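Local coordinates for magnesium-protoporphyrin O-methyltransferase (Synechocystis sp., PDB 4QDJ), which transfers a methyl group from S-adenosylmethionine to Mg-protoporphyrin IX, giving its 13-monomethyl ester in chlorophyll biosynthesis, at residues Val56-Leu61 against Asp157-Leu162; Leu86-Asp91 against Gly126-Val131; His151-Ala156 against Asn205-Ala210; Ala210-Thr215 against Tyr221-Glu226. One frame throughout, in Å; residues are numbered along the deposited sequence. Where two conformers were deposited one is given.

All four contacts lie on or beside the mixed central sheet of a class I methyltransferase. Interaction 2 comes closest to the cofactor, since D91 grips the ribose of S-adenosylmethionine; strand 130-133 lies next to strand 159-164 of interaction 1 in the sheet, where I161 N lies 2.8 Å from V131 O. Their centres are 12 Å apart. Interaction 4 forms the hairpin beyond, and L225 N approaches L162 O of interaction 1 to 2.9 Å. The two are also joined by charge, with D58 OD2 3.0 Å from R211 NH2. Interaction 3 packs helix 142-155 against the start of strand 207-216 and shares A210 with interaction 4. Interactions 2 and 4 do not touch, their nearest atoms being about 7 Å apart.

Interaction 1 (Val56-Leu61 against Asp157-Leu162); sequences VADGNL and DRRLIL
With CG beside its backbone N (chi1 -65°), D58 turns its carboxylate toward R159, whose CG stands anti to the backbone N (chi1 175°) and whose chain bends at chi3 to come in from the opposite direction. R159 NH1 meets D58 OD2 at 2.7 Å, nearly in line with the C-O bond, in a salt bridge whose N-H is bent to 146°. A water 3.0 Å from D58 OD2 donates to it and takes weak bonds from N60 ND2 and R158 NH2. A second water lies 2.7 Å from N60 OD1 and accepts from R159 NH2 at 2.9 Å, so N60 is within water-mediated reach of R159 and, through weak bonds, of R158. R158 NH2 lies 3.1 Å above the guanidinium plane of R159, toward its rim. This proximity of like charges is probably eased by acids: D129 pairs with R158 NE, and E226 joins D58 at R159 NH1. The charged cluster ties the C-terminal end of helix 35-58 to the start of strand 159-164, with L55 of that helix packing on R159, T130 of adjacent strand 130-133 accepting from R159 NE, and R211 of strand 207-216 also pairing with D58 OD2.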
loop_
_atom_site.group_PDB
_atom_site.type_symbol
_atom_site.label_atom_id
_atom_site.label_comp_id
_atom_site.label_asym_id
_atom_site.label_seq_id
_atom_site.Cartn_x
_atom_site.Cartn_y
_atom_site.Cartn_z
ATOM N N VAL A 56 6.594 -2.591 14.509
ATOM C CA VAL A 56 7.027 -2.121 15.818
ATOM C C VAL A 56 7.420 -3.298 16.711
ATOM O O VAL A 56 8.416 -3.236 17.439
ATOM C CB VAL A 56 5.919 -1.282 16.496
ATOM C CG1 VAL A 56 6.183 -1.134 17.982
ATOM C CG2 VAL A 56 5.803 0.081 15.822
ATOM N N ALA A 57 6.647 -4.377 16.633
ATOM C CA ALA A 57 6.879 -5.551 17.475
ATOM C C ALA A 57 8.230 -6.218 17.212
ATOM O O ALA A 57 8.802 -6.842 18.104
ATOM C CB ALA A 57 5.745 -6.558 17.307
ATOM N N ASP A 58 8.738 -6.080 15.991
ATOM C CA ASP A 58 10.007 -6.702 15.620
ATOM C C ASP A 58 11.204 -6.056 16.318
ATOM O O ASP A 58 12.244 -6.691 16.491
ATOM C CB ASP A 58 10.206 -6.680 14.103
ATOM C CG ASP A 58 9.185 -7.526 13.367
ATOM O OD1 ASP A 58 8.573 -8.415 13.999
ATOM O OD2 ASP A 58 9.000 -7.306 12.152
ATOM N N GLY A 59 11.056 -4.791 16.702
ATOM C CA GLY A 59 12.081 -4.091 17.456
ATOM C C GLY A 59 13.171 -3.440 16.622
ATOM O O GLY A 59 14.079 -2.811 17.165
ATOM N N ASN A 60 13.084 -3.579 15.303
ATOM C CA ASN A 60 14.132 -3.081 14.414
ATOM C C ASN A 60 13.656 -1.995 13.454
ATOM O O ASN A 60 14.319 -1.703 12.460
ATOM C CB ASN A 60 14.735 -4.234 13.613
ATOM C CG ASN A 60 13.745 -4.843 12.640
ATOM O OD1 ASN A 60 12.533 -4.705 12.804
ATOM N ND2 ASN A 60 14.258 -5.518 11.620
ATOM N N LEU A 61 12.506 -1.403 13.747
ATOM C CA LEU A 61 11.932 -0.392 12.862
ATOM C C LEU A 61 12.751 0.908 12.731
ATOM O O LEU A 61 12.864 1.446 11.630
ATOM C CB LEU A 61 10.475 -0.099 13.238
ATOM C CG LEU A 61 9.650 0.682 12.214
ATOM C CD1 LEU A 61 9.700 0.005 10.851
ATOM C CD2 LEU A 61 8.213 0.824 12.690
ATOM N N ASP A 157 14.781 -7.143 -0.138
ATOM C CA ASP A 157 15.886 -7.963 0.343
ATOM C C ASP A 157 15.401 -9.046 1.300
ATOM O O ASP A 157 15.933 -10.156 1.313
ATOM C CB ASP A 157 16.939 -7.103 1.045
ATOM C CG ASP A 157 17.758 -6.273 0.078
ATOM O OD1 ASP A 157 17.820 -6.631 -1.117
ATOM O OD2 ASP A 157 18.351 -5.265 0.519
ATOM N N ARG A 158 14.391 -8.723 2.104
ATOM C CA ARG A 158 13.965 -9.638 3.157
ATOM C C ARG A 158 12.458 -9.871 3.242
ATOM O O ARG A 158 12.012 -11.004 3.421
ATOM C CB ARG A 158 14.485 -9.161 4.517
ATOM C CG ARG A 158 14.307 -10.179 5.631
ATOM C CD ARG A 158 14.869 -9.664 6.944
ATOM N NE ARG A 158 14.174 -8.459 7.387
ATOM C CZ ARG A 158 13.092 -8.463 8.158
ATOM N NH1 ARG A 158 12.578 -9.612 8.578
ATOM N NH2 ARG A 158 12.524 -7.319 8.511
ATOM N N ARG A 159 11.670 -8.809 3.116
ATOM C CA ARG A 159 10.255 -8.908 3.450
ATOM C C ARG A 159 9.327 -8.148 2.505
ATOM O O ARG A 159 9.612 -7.019 2.105
ATOM C CB ARG A 159 10.032 -8.453 4.897
ATOM C CG ARG A 159 8.575 -8.389 5.317
ATOM C CD ARG A 159 8.437 -8.160 6.810
ATOM N NE ARG A 159 9.159 -6.973 7.257
ATOM C CZ ARG A 159 9.191 -6.549 8.517
ATOM N NH1 ARG A 159 8.538 -7.218 9.459
ATOM N NH2 ARG A 159 9.878 -5.460 8.836
ATOM N N LEU A 160 8.215 -8.789 2.156
ATOM C CA LEU A 160 7.168 -8.172 1.356
ATOM C C LEU A 160 5.834 -8.326 2.081
ATOM O O LEU A 160 5.436 -9.436 2.429
ATOM C CB LEU A 160 7.101 -8.828 -0.025
ATOM C CG LEU A 160 6.022 -8.350 -1.002
ATOM C CD1 LEU A 160 6.112 -6.846 -1.229
ATOM C CD2 LEU A 160 6.137 -9.103 -2.321
ATOM N N ILE A 161 5.155 -7.210 2.327
ATOM C CA ILE A 161 3.847 -7.242 2.967
ATOM C C ILE A 161 2.791 -6.759 1.980
ATOM O O ILE A 161 2.944 -5.699 1.379
ATOM C CB ILE A 161 3.821 -6.370 4.235
ATOM C CG1 ILE A 161 4.754 -6.959 5.295
ATOM C CG2 ILE A 161 2.405 -6.249 4.781
ATOM C CD1 ILE A 161 5.023 -6.029 6.456
ATOM N N LEU A 162 1.735 -7.549 1.809
ATOM C CA LEU A 162 0.673 -7.232 0.859
ATOM C C LEU A 162 -0.690 -7.323 1.522
ATOM O O LEU A 162 -0.883 -8.101 2.453
ATOM C CB LEU A 162 0.682 -8.220 -0.311
ATOM C CG LEU A 162 1.955 -8.449 -1.120
ATOM C CD1 LEU A 162 1.731 -9.579 -2.114
ATOM C CD2 LEU A 162 2.373 -7.174 -1.835
HETATM O O HOH W 1 11.780 -7.452 11.047
HETATM O O HOH W 2 10.160 -4.272 11.502
#

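Interaction 2 (Leu86-Asp91 against Gly126-Val131); sequences LVYGSD and GKYDTV. With SAM (S-adenosylmethionine), chain B.
D91 OD1 is gripped twice, by the ribose O2' of S-adenosylmethionine at 2.5 Å and by the backbone N of S93. This acidic residue at the end of the second strand, 86-91, is a hallmark of the Rossmann-like class I methyltransferase fold, where it reads the two ribose hydroxyls. D91 OD2 accepts from the cofactor O3' at 2.8 Å and also from G72 N, so each carboxylate oxygen is shared between the ligand and a backbone amide. This pairing should fix the rotation of the carboxylate. CG stands anti to the backbone N (chi1 -162°), which directs the group at the ribose.

Between the two segments themselves the contact is aromatic and lies near the surface. Y128 turns the edge of its ring toward the face of Y88 in an offset edge-to-face pair, with centroids 5.6 Å apart and planes at 63°. Its CE2 does the touching, spread over CB, CG and CD1 of Y88, while the phenol oxygen reaches only the root of the other ring. Strand 65-69 lies between strands 86-91 and 130-133 in the sheet, so the two tyrosines meet across it, and Y128 also packs on C67 of that middle strand.

Where the chain turns into strand 130-133, two polar side chains hold one another. T130 OG1 donates to D129 OD1 at 2.7 Å. The threonine hydroxyl meets D129 OD1 on its anti side, 17° out of the carboxylate plane.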
loop_
_atom_site.group_PDB
_atom_site.type_symbol
_atom_site.label_atom_id
_atom_site.label_comp_id
_atom_site.label_asym_id
_atom_site.label_seq_id
_atom_site.Cartn_x
_atom_site.Cartn_y
_atom_site.Cartn_z
ATOM N N LEU A 86 13.001 4.559 7.781
ATOM C CA LEU A 86 13.392 5.339 6.618
ATOM C C LEU A 86 12.466 4.940 5.485
ATOM O O LEU A 86 12.659 3.904 4.850
ATOM C CB LEU A 86 14.850 5.069 6.249
ATOM C CG LEU A 86 15.846 5.363 7.370
ATOM C CD1 LEU A 86 17.275 5.175 6.884
ATOM C CD2 LEU A 86 15.631 6.769 7.915
ATOM N N VAL A 87 11.449 5.763 5.255
ATOM C CA VAL A 87 10.342 5.396 4.385
ATOM C C VAL A 87 10.434 6.048 3.012
ATOM O O VAL A 87 10.626 7.259 2.890
ATOM C CB VAL A 87 8.988 5.773 5.024
ATOM C CG1 VAL A 87 7.835 5.368 4.115
ATOM C CG2 VAL A 87 8.851 5.122 6.391
ATOM N N TYR A 88 10.292 5.223 1.982
ATOM C CA TYR A 88 10.274 5.690 0.607
ATOM C C TYR A 88 8.911 5.356 0.026
ATOM O O TYR A 88 8.647 4.217 -0.351
ATOM C CB TYR A 88 11.401 5.029 -0.195
ATOM C CG TYR A 88 12.779 5.401 0.312
ATOM C CD1 TYR A 88 13.273 4.871 1.498
ATOM C CD2 TYR A 88 13.577 6.295 -0.385
ATOM C CE1 TYR A 88 14.522 5.222 1.972
ATOM C CE2 TYR A 88 14.825 6.654 0.083
ATOM C CZ TYR A 88 15.295 6.111 1.258
ATOM O OH TYR A 88 16.541 6.464 1.723
ATOM N N GLY A 89 8.037 6.356 -0.010
ATOM C CA GLY A 89 6.681 6.164 -0.482
ATOM C C GLY A 89 6.543 6.619 -1.917
ATOM O O GLY A 89 7.147 7.608 -2.326
ATOM N N SER A 90 5.753 5.889 -2.690
ATOM C CA SER A 90 5.511 6.269 -4.071
ATOM C C SER A 90 4.091 5.912 -4.468
ATOM O O SER A 90 3.497 4.983 -3.921
ATOM C CB SER A 90 6.512 5.586 -5.003
ATOM O OG SER A 90 6.476 4.182 -4.836
ATOM N N ASP A 91 3.549 6.663 -5.418
ATOM C CA ASP A 91 2.195 6.435 -5.891
ATOM C C ASP A 91 2.103 6.896 -7.338
ATOM O O ASP A 91 2.790 7.834 -7.742
ATOM C CB ASP A 91 1.192 7.195 -5.023
ATOM C CG ASP A 91 -0.225 6.681 -5.182
ATOM O OD1 ASP A 91 -0.858 6.982 -6.217
ATOM O OD2 ASP A 91 -0.711 5.981 -4.265
ATOM N N GLY A 126 16.062 -0.043 -7.025
ATOM C CA GLY A 126 16.733 -0.071 -5.740
ATOM C C GLY A 126 16.365 -1.278 -4.900
ATOM O O GLY A 126 15.636 -2.163 -5.349
ATOM N N LYS A 127 16.878 -1.312 -3.674
ATOM C CA LYS A 127 16.649 -2.434 -2.770
ATOM C C LYS A 127 16.255 -1.952 -1.377
ATOM O O LYS A 127 16.792 -0.964 -0.874
ATOM C CB LYS A 127 17.900 -3.313 -2.683
ATOM C CG LYS A 127 18.316 -3.957 -4.001
ATOM C CD LYS A 127 17.304 -4.994 -4.465
ATOM C CE LYS A 127 17.781 -5.709 -5.721
ATOM N NZ LYS A 127 17.953 -4.774 -6.866
ATOM N N TYR A 128 15.316 -2.663 -0.760
ATOM C CA TYR A 128 14.805 -2.314 0.559
ATOM C C TYR A 128 14.782 -3.550 1.439
ATOM O O TYR A 128 14.688 -4.668 0.937
ATOM C CB TYR A 128 13.377 -1.780 0.441
ATOM C CG TYR A 128 13.245 -0.550 -0.419
ATOM C CD1 TYR A 128 13.066 -0.653 -1.794
ATOM C CD2 TYR A 128 13.294 0.718 0.143
ATOM C CE1 TYR A 128 12.949 0.475 -2.582
ATOM C CE2 TYR A 128 13.177 1.847 -0.634
ATOM C CZ TYR A 128 13.002 1.723 -1.994
ATOM O OH TYR A 128 12.886 2.856 -2.765
ATOM N N ASP A 129 14.854 -3.359 2.752
ATOM C CA ASP A 129 14.643 -4.476 3.664
ATOM C C ASP A 129 13.207 -4.959 3.527
ATOM O O ASP A 129 12.952 -6.150 3.342
ATOM C CB ASP A 129 14.902 -4.072 5.115
ATOM C CG ASP A 129 14.570 -5.186 6.094
ATOM O OD1 ASP A 129 13.393 -5.297 6.506
ATOM O OD2 ASP A 129 15.483 -5.960 6.449
ATOM N N THR A 130 12.275 -4.016 3.614
ATOM C CA THR A 130 10.854 -4.329 3.614
ATOM C C THR A 130 10.115 -3.528 2.549
ATOM O O THR A 130 10.281 -2.313 2.442
ATOM C CB THR A 130 10.237 -4.043 5.001
ATOM O OG1 THR A 130 10.779 -4.961 5.959
ATOM C CG2 THR A 130 8.724 -4.190 4.971
ATOM N N VAL A 131 9.315 -4.224 1.750
ATOM C CA VAL A 131 8.466 -3.582 0.759
ATOM C C VAL A 131 7.013 -3.840 1.138
ATOM O O VAL A 131 6.645 -4.967 1.471
ATOM C CB VAL A 131 8.753 -4.115 -0.660
ATOM C CG1 VAL A 131 7.822 -3.473 -1.677
ATOM C CG2 VAL A 131 10.206 -3.859 -1.031
HETATM N N SAM B . -1.652 2.020 0.155
HETATM C CA SAM B . -2.389 3.218 0.546
HETATM C C SAM B . -3.127 2.996 1.859
HETATM O O SAM B . -3.469 1.864 2.206
HETATM O OXT SAM B . -3.393 3.942 2.600
HETATM C CB SAM B . -3.349 3.692 -0.547
HETATM C CG SAM B . -4.423 2.707 -1.003
HETATM S SD SAM B . -5.540 3.440 -2.235
HETATM C CE SAM B . -6.975 2.342 -2.130
HETATM C "C5'" SAM B . -4.801 2.822 -3.762
HETATM C "C4'" SAM B . -3.626 3.680 -4.205
HETATM O "O4'" SAM B . -2.814 2.919 -5.073
HETATM C "C3'" SAM B . -4.052 4.927 -4.970
HETATM O "O3'" SAM B . -3.459 6.056 -4.374
HETATM C "C2'" SAM B . -3.484 4.730 -6.362
HETATM O "O2'" SAM B . -3.039 5.941 -6.932
HETATM C "C1'" SAM B . -2.343 3.762 -6.097
HETATM N N9 SAM B . -1.956 2.972 -7.271
HETATM C C8 SAM B . -2.779 2.300 -8.134
HETATM N N7 SAM B . -2.008 1.705 -9.073
HETATM C C5 SAM B . -0.712 1.988 -8.814
HETATM C C6 SAM B . 0.470 1.638 -9.450
HETATM N N6 SAM B . 0.445 0.877 -10.542
HETATM N N1 SAM B . 1.668 2.090 -8.942
HETATM C C2 SAM B . 1.693 2.879 -7.810
HETATM N N3 SAM B . 0.514 3.227 -7.185
HETATM C C4 SAM B . -0.666 2.782 -7.681
#

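Interaction 3 (His151-Ala156 against Asn205-Ala210)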
loop_
_atom_site.group_PDB
_atom_site.type_symbol
_atom_site.label_atom_id
_atom_site.label_comp_id
_atom_site.label_asym_id
_atom_site.label_seq_id
_atom_site.Cartn_x
_atom_site.Cartn_y
_atom_site.Cartn_z
ATOM N N HIS A 151 7.561 -7.919 -9.348
ATOM C CA HIS A 151 8.446 -6.763 -9.386
ATOM C C HIS A 151 8.756 -6.255 -7.982
ATOM O O HIS A 151 9.904 -5.951 -7.665
ATOM C CB HIS A 151 7.870 -5.626 -10.225
ATOM C CG HIS A 151 8.799 -4.462 -10.354
ATOM N ND1 HIS A 151 9.887 -4.473 -11.201
ATOM C CD2 HIS A 151 8.828 -3.267 -9.721
ATOM C CE1 HIS A 151 10.534 -3.325 -11.097
ATOM N NE2 HIS A 151 9.913 -2.576 -10.203
ATOM N N LEU A 152 7.726 -6.162 -7.147
ATOM C CA LEU A 152 7.909 -5.727 -5.768
ATOM C C LEU A 152 8.845 -6.671 -5.022
ATOM O O LEU A 152 9.683 -6.233 -4.230
ATOM C CB LEU A 152 6.562 -5.634 -5.050
ATOM C CG LEU A 152 5.622 -4.532 -5.542
ATOM C CD1 LEU A 152 4.289 -4.614 -4.821
ATOM C CD2 LEU A 152 6.253 -3.159 -5.349
ATOM N N ALA A 153 8.704 -7.966 -5.291
ATOM C CA ALA A 153 9.557 -8.972 -4.670
ATOM C C ALA A 153 11.023 -8.736 -5.014
ATOM O O ALA A 153 11.904 -8.945 -4.182
ATOM C CB ALA A 153 9.125 -10.371 -5.090
ATOM N N SER A 154 11.280 -8.278 -6.238
ATOM C CA SER A 154 12.648 -8.034 -6.687
ATOM C C SER A 154 13.289 -6.852 -5.963
ATOM O O SER A 154 14.507 -6.682 -5.996
ATOM C CB SER A 154 12.695 -7.812 -8.204
ATOM O OG SER A 154 12.216 -6.525 -8.556
ATOM N N LEU A 155 12.465 -6.035 -5.314
ATOM C CA LEU A 155 12.965 -4.881 -4.575
ATOM C C LEU A 155 13.200 -5.220 -3.110
ATOM O O LEU A 155 13.860 -4.471 -2.390
ATOM C CB LEU A 155 11.973 -3.718 -4.665
ATOM C CG LEU A 155 11.448 -3.341 -6.052
ATOM C CD1 LEU A 155 10.465 -2.183 -5.940
ATOM C CD2 LEU A 155 12.593 -2.996 -6.993
ATOM N N ALA A 156 12.655 -6.350 -2.671
ATOM C CA ALA A 156 12.674 -6.712 -1.256
ATOM C C ALA A 156 13.818 -7.653 -0.900
ATOM O O ALA A 156 13.821 -8.818 -1.296
ATOM C CB ALA A 156 11.341 -7.329 -0.853
ATOM N N ASN A 205 8.393 -16.479 -6.194
ATOM C CA ASN A 205 9.412 -15.443 -6.078
ATOM C C ASN A 205 10.364 -15.650 -4.902
ATOM O O ASN A 205 11.189 -14.787 -4.603
ATOM C CB ASN A 205 8.768 -14.057 -6.008
ATOM C CG ASN A 205 8.262 -13.586 -7.357
ATOM O OD1 ASN A 205 9.029 -13.079 -8.178
ATOM N ND2 ASN A 205 6.966 -13.755 -7.595
ATOM N N GLY A 206 10.240 -16.795 -4.238
ATOM C CA GLY A 206 11.171 -17.176 -3.192
ATOM C C GLY A 206 10.792 -16.702 -1.804
ATOM O O GLY A 206 11.650 -16.573 -0.931
ATOM N N PHE A 207 9.505 -16.449 -1.593
ATOM C CA PHE A 207 9.023 -15.975 -0.301
ATOM C C PHE A 207 8.107 -16.984 0.381
ATOM O O PHE A 207 7.294 -17.642 -0.270
ATOM C CB PHE A 207 8.273 -14.648 -0.460
ATOM C CG PHE A 207 9.167 -13.467 -0.706
ATOM C CD1 PHE A 207 9.764 -13.278 -1.941
ATOM C CD2 PHE A 207 9.396 -12.536 0.295
ATOM C CE1 PHE A 207 10.583 -12.187 -2.172
ATOM C CE2 PHE A 207 10.213 -11.441 0.070
ATOM C CZ PHE A 207 10.807 -11.268 -1.165
ATOM N N SER A 208 8.250 -17.101 1.696
ATOM C CA SER A 208 7.346 -17.920 2.493
ATOM C C SER A 208 6.488 -17.015 3.368
ATOM O O SER A 208 6.881 -15.895 3.686
ATOM C CB SER A 208 8.125 -18.909 3.362
ATOM O OG SER A 208 8.893 -18.233 4.342
ATOM N N ILE A 209 5.313 -17.497 3.749
ATOM C CA ILE A 209 4.402 -16.695 4.552
ATOM C C ILE A 209 4.769 -16.753 6.033
ATOM O O ILE A 209 4.999 -17.832 6.583
ATOM C CB ILE A 209 2.942 -17.144 4.357
ATOM C CG1 ILE A 209 2.572 -17.114 2.872
ATOM C CG2 ILE A 209 2.002 -16.273 5.166
ATOM C CD1 ILE A 209 2.761 -15.761 2.223
ATOM N N ALA A 210 4.843 -15.584 6.663
ATOM C CA ALA A 210 5.065 -15.491 8.100
ATOM C C ALA A 210 3.754 -15.108 8.781
ATOM O O ALA A 210 2.813 -15.899 8.803
ATOM C CB ALA A 210 6.153 -14.477 8.408
#
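F207 lays one corner of its ring against A153 and A156, with CE1 3.7 Å from A153 CB and CZ 4.0 Å from A156 CB. CG of the phenylalanine stands anti to its carbonyl carbon (chi1 -74°), which swings the ring from the start of strand 207-216 to the end of helix 142-155. The carbonyl oxygen of A156 lies at the ring edge, near its plane, 3.9 Å from F207 CZ. That same oxygen accepts a hydrogen bond from R229, which satisfies it inside a largely buried contact.

N205 adds a second, smaller surface. Its CB is 3.8 Å from A153 CB, so the alanine methyl is met by the asparagine as well as by the ring of F207. The amide end of N205 is engaged apart from this packing: ND2 donates to I201 O and to S150 OG, linking the end of helix 195-204 to helix 142-155. G206 follows with positive phi and is the C-prime residue of a Schellman motif, in which F207 N bonds to L202 O as helix 195-204 ends and the strand begins.

On the other side of the helical turn, S154 OG donates to H151 O at 2.5 Å, in the carbonyl plane and on a lone pair. The backbone N atoms of S154 and L155 make weak bonds to that oxygen as well.

F207 also touches A227 and R229 of the adjoining strand 221-229, and its CE2 approaches the backbone of strand 159-164. The ring thus sits where helix 142-155, the end of helix 195-204 and the C-terminal hairpin strands converge.

Interaction 4 (Ala210-Thr215 against Tyr221-Glu226)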
loop_
_atom_site.group_PDB
_atom_site.type_symbol
_atom_site.label_atom_id
_atom_site.label_comp_id
_atom_site.label_asym_id
_atom_site.label_seq_id
_atom_site.Cartn_x
_atom_site.Cartn_y
_atom_site.Cartn_z
ATOM N N ALA A 210 4.843 -15.584 6.663
ATOM C CA ALA A 210 5.065 -15.491 8.100
ATOM C C ALA A 210 3.754 -15.108 8.781
ATOM O O ALA A 210 2.813 -15.899 8.803
ATOM C CB ALA A 210 6.153 -14.477 8.408
ATOM N N ARG A 211 3.678 -13.895 9.320
ATOM C CA ARG A 211 2.433 -13.443 9.935
ATOM C C ARG A 211 1.360 -13.179 8.886
ATOM O O ARG A 211 1.661 -12.872 7.732
ATOM C CB ARG A 211 2.659 -12.196 10.794
ATOM C CG ARG A 211 3.464 -12.473 12.052
ATOM C CD ARG A 211 3.838 -11.199 12.789
ATOM N NE ARG A 211 4.830 -10.428 12.048
ATOM C CZ ARG A 211 5.524 -9.412 12.551
ATOM N NH1 ARG A 211 5.341 -9.034 13.809
ATOM N NH2 ARG A 211 6.404 -8.775 11.792
ATOM N N THR A 212 0.103 -13.331 9.286
ATOM C CA THR A 212 -1.012 -12.930 8.440
ATOM C C THR A 212 -2.033 -12.202 9.289
ATOM O O THR A 212 -2.010 -12.285 10.518
ATOM C CB THR A 212 -1.711 -14.119 7.731
ATOM O OG1 THR A 212 -2.533 -14.833 8.662
ATOM C CG2 THR A 212 -0.704 -15.069 7.106
ATOM N N GLY A 213 -2.925 -11.482 8.626
ATOM C CA GLY A 213 -3.963 -10.749 9.314
ATOM C C GLY A 213 -5.202 -10.675 8.456
ATOM O O GLY A 213 -5.207 -11.111 7.304
ATOM N N MET A 214 -6.262 -10.118 9.024
ATOM C CA MET A 214 -7.512 -9.983 8.302
ATOM C C MET A 214 -8.341 -8.871 8.909
ATOM O O MET A 214 -8.645 -8.890 10.100
ATOM C CB MET A 214 -8.297 -11.294 8.338
ATOM C CG MET A 214 -9.622 -11.233 7.594
ATOM S SD MET A 214 -9.399 -11.075 5.812
ATOM C CE MET A 214 -11.054 -10.628 5.296
ATOM N N THR A 215 -8.690 -7.888 8.090
ATOM C CA THR A 215 -9.614 -6.856 8.521
ATOM C C THR A 215 -10.960 -7.151 7.889
ATOM O O THR A 215 -11.067 -7.288 6.670
ATOM C CB THR A 215 -9.146 -5.454 8.107
ATOM O OG1 THR A 215 -7.827 -5.222 8.618
ATOM C CG2 THR A 215 -10.097 -4.397 8.658
ATOM N N TYR A 221 -12.932 -5.386 3.339
ATOM C CA TYR A 221 -12.329 -6.688 3.587
ATOM C C TYR A 221 -10.906 -6.692 3.061
ATOM O O TYR A 221 -10.676 -6.503 1.867
ATOM C CB TYR A 221 -13.146 -7.792 2.915
ATOM C CG TYR A 221 -14.605 -7.791 3.311
ATOM C CD1 TYR A 221 -15.047 -8.518 4.409
ATOM C CD2 TYR A 221 -15.540 -7.059 2.591
ATOM C CE1 TYR A 221 -16.380 -8.519 4.777
ATOM C CE2 TYR A 221 -16.873 -7.050 2.953
ATOM C CZ TYR A 221 -17.288 -7.783 4.045
ATOM O OH TYR A 221 -18.616 -7.779 4.407
ATOM N N SER A 222 -9.950 -6.900 3.957
ATOM C CA SER A 222 -8.548 -6.847 3.576
ATOM C C SER A 222 -7.759 -7.954 4.253
ATOM O O SER A 222 -7.593 -7.960 5.473
ATOM C CB SER A 222 -7.953 -5.480 3.920
ATOM O OG SER A 222 -6.689 -5.306 3.308
ATOM N N ARG A 223 -7.284 -8.892 3.443
ATOM C CA ARG A 223 -6.432 -9.977 3.908
ATOM C C ARG A 223 -4.983 -9.513 3.830
ATOM O O ARG A 223 -4.539 -9.040 2.788
ATOM C CB ARG A 223 -6.642 -11.208 3.025
ATOM C CG ARG A 223 -5.740 -12.384 3.342
ATOM C CD ARG A 223 -6.043 -12.985 4.704
ATOM N NE ARG A 223 -5.456 -14.316 4.830
ATOM C CZ ARG A 223 -4.943 -14.812 5.952
ATOM N NH1 ARG A 223 -4.937 -14.086 7.062
ATOM N NH2 ARG A 223 -4.432 -16.037 5.961
ATOM N N ILE A 224 -4.250 -9.642 4.931
ATOM C CA ILE A 224 -2.876 -9.155 4.995
ATOM C C ILE A 224 -1.897 -10.318 5.109
ATOM O O ILE A 224 -2.051 -11.179 5.970
ATOM C CB ILE A 224 -2.676 -8.217 6.203
ATOM C CG1 ILE A 224 -3.856 -7.251 6.334
ATOM C CG2 ILE A 224 -1.360 -7.457 6.084
ATOM C CD1 ILE A 224 -3.875 -6.483 7.639
ATOM N N LEU A 225 -0.894 -10.343 4.235
ATOM C CA LEU A 225 0.137 -11.375 4.282
ATOM C C LEU A 225 1.516 -10.761 4.459
ATOM O O LEU A 225 1.890 -9.841 3.732
ATOM C CB LEU A 225 0.129 -12.211 3.000
ATOM C CG LEU A 225 -1.161 -12.945 2.635
ATOM C CD1 LEU A 225 -0.981 -13.704 1.328
ATOM C CD2 LEU A 225 -1.581 -13.887 3.752
ATOM N N GLU A 226 2.265 -11.274 5.429
ATOM C CA GLU A 226 3.676 -10.943 5.562
ATOM C C GLU A 226 4.477 -12.072 4.940
ATOM O O GLU A 226 4.370 -13.223 5.363
ATOM C CB GLU A 226 4.067 -10.781 7.032
ATOM C CG GLU A 226 5.548 -10.498 7.243
ATOM C CD GLU A 226 5.948 -10.521 8.705
ATOM O OE1 GLU A 226 5.479 -11.415 9.439
ATOM O OE2 GLU A 226 6.730 -9.643 9.125
HETATM O O HOH W 3 -3.422 -17.391 8.319
#
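Strands 210-215 and 221-226 run antiparallel at 172°, with G213 facing I224 and T215 facing S222 as hydrogen-bonded pairs and T212-L225 and M214-R223 as non-hydrogen-bonded ones. At one end R211 grips E226 side-on: NE donates to OE1 at 2.9 Å and NH2 to OE2 at 2.8 Å, both oxygens in the guanidinium plane, while the carboxylate plane is turned 30° from it. E226 OE1 also takes R211 N on its anti lone pair, 3.1 Å away, so one oxygen holds both the backbone and the side chain of the arginine. W54 of helix 35-58 makes a cation-pi contact with R211.

Farther along, R223 bends at chi2 (67°) back over the partner strand. Its NH1 and the backbone N of I224, each 3.0 Å from G213 O, reach that carbonyl from opposite faces of its plane. Its NE pairs with E195, and a water joins its NH2 to T212 OG1. L225 CD2 lies over one face of the R223 guanidinium, toward its rim.

The side chain of S222, whose OG is hydrogen-bonded to D135, is about 8 Å from bound S-adenosylmethionine. This hairpin completes the sheet, whose 3-2-1-4-5-7-6 order, with strand 221-229 alone antiparallel, characterises class I methyltransferases.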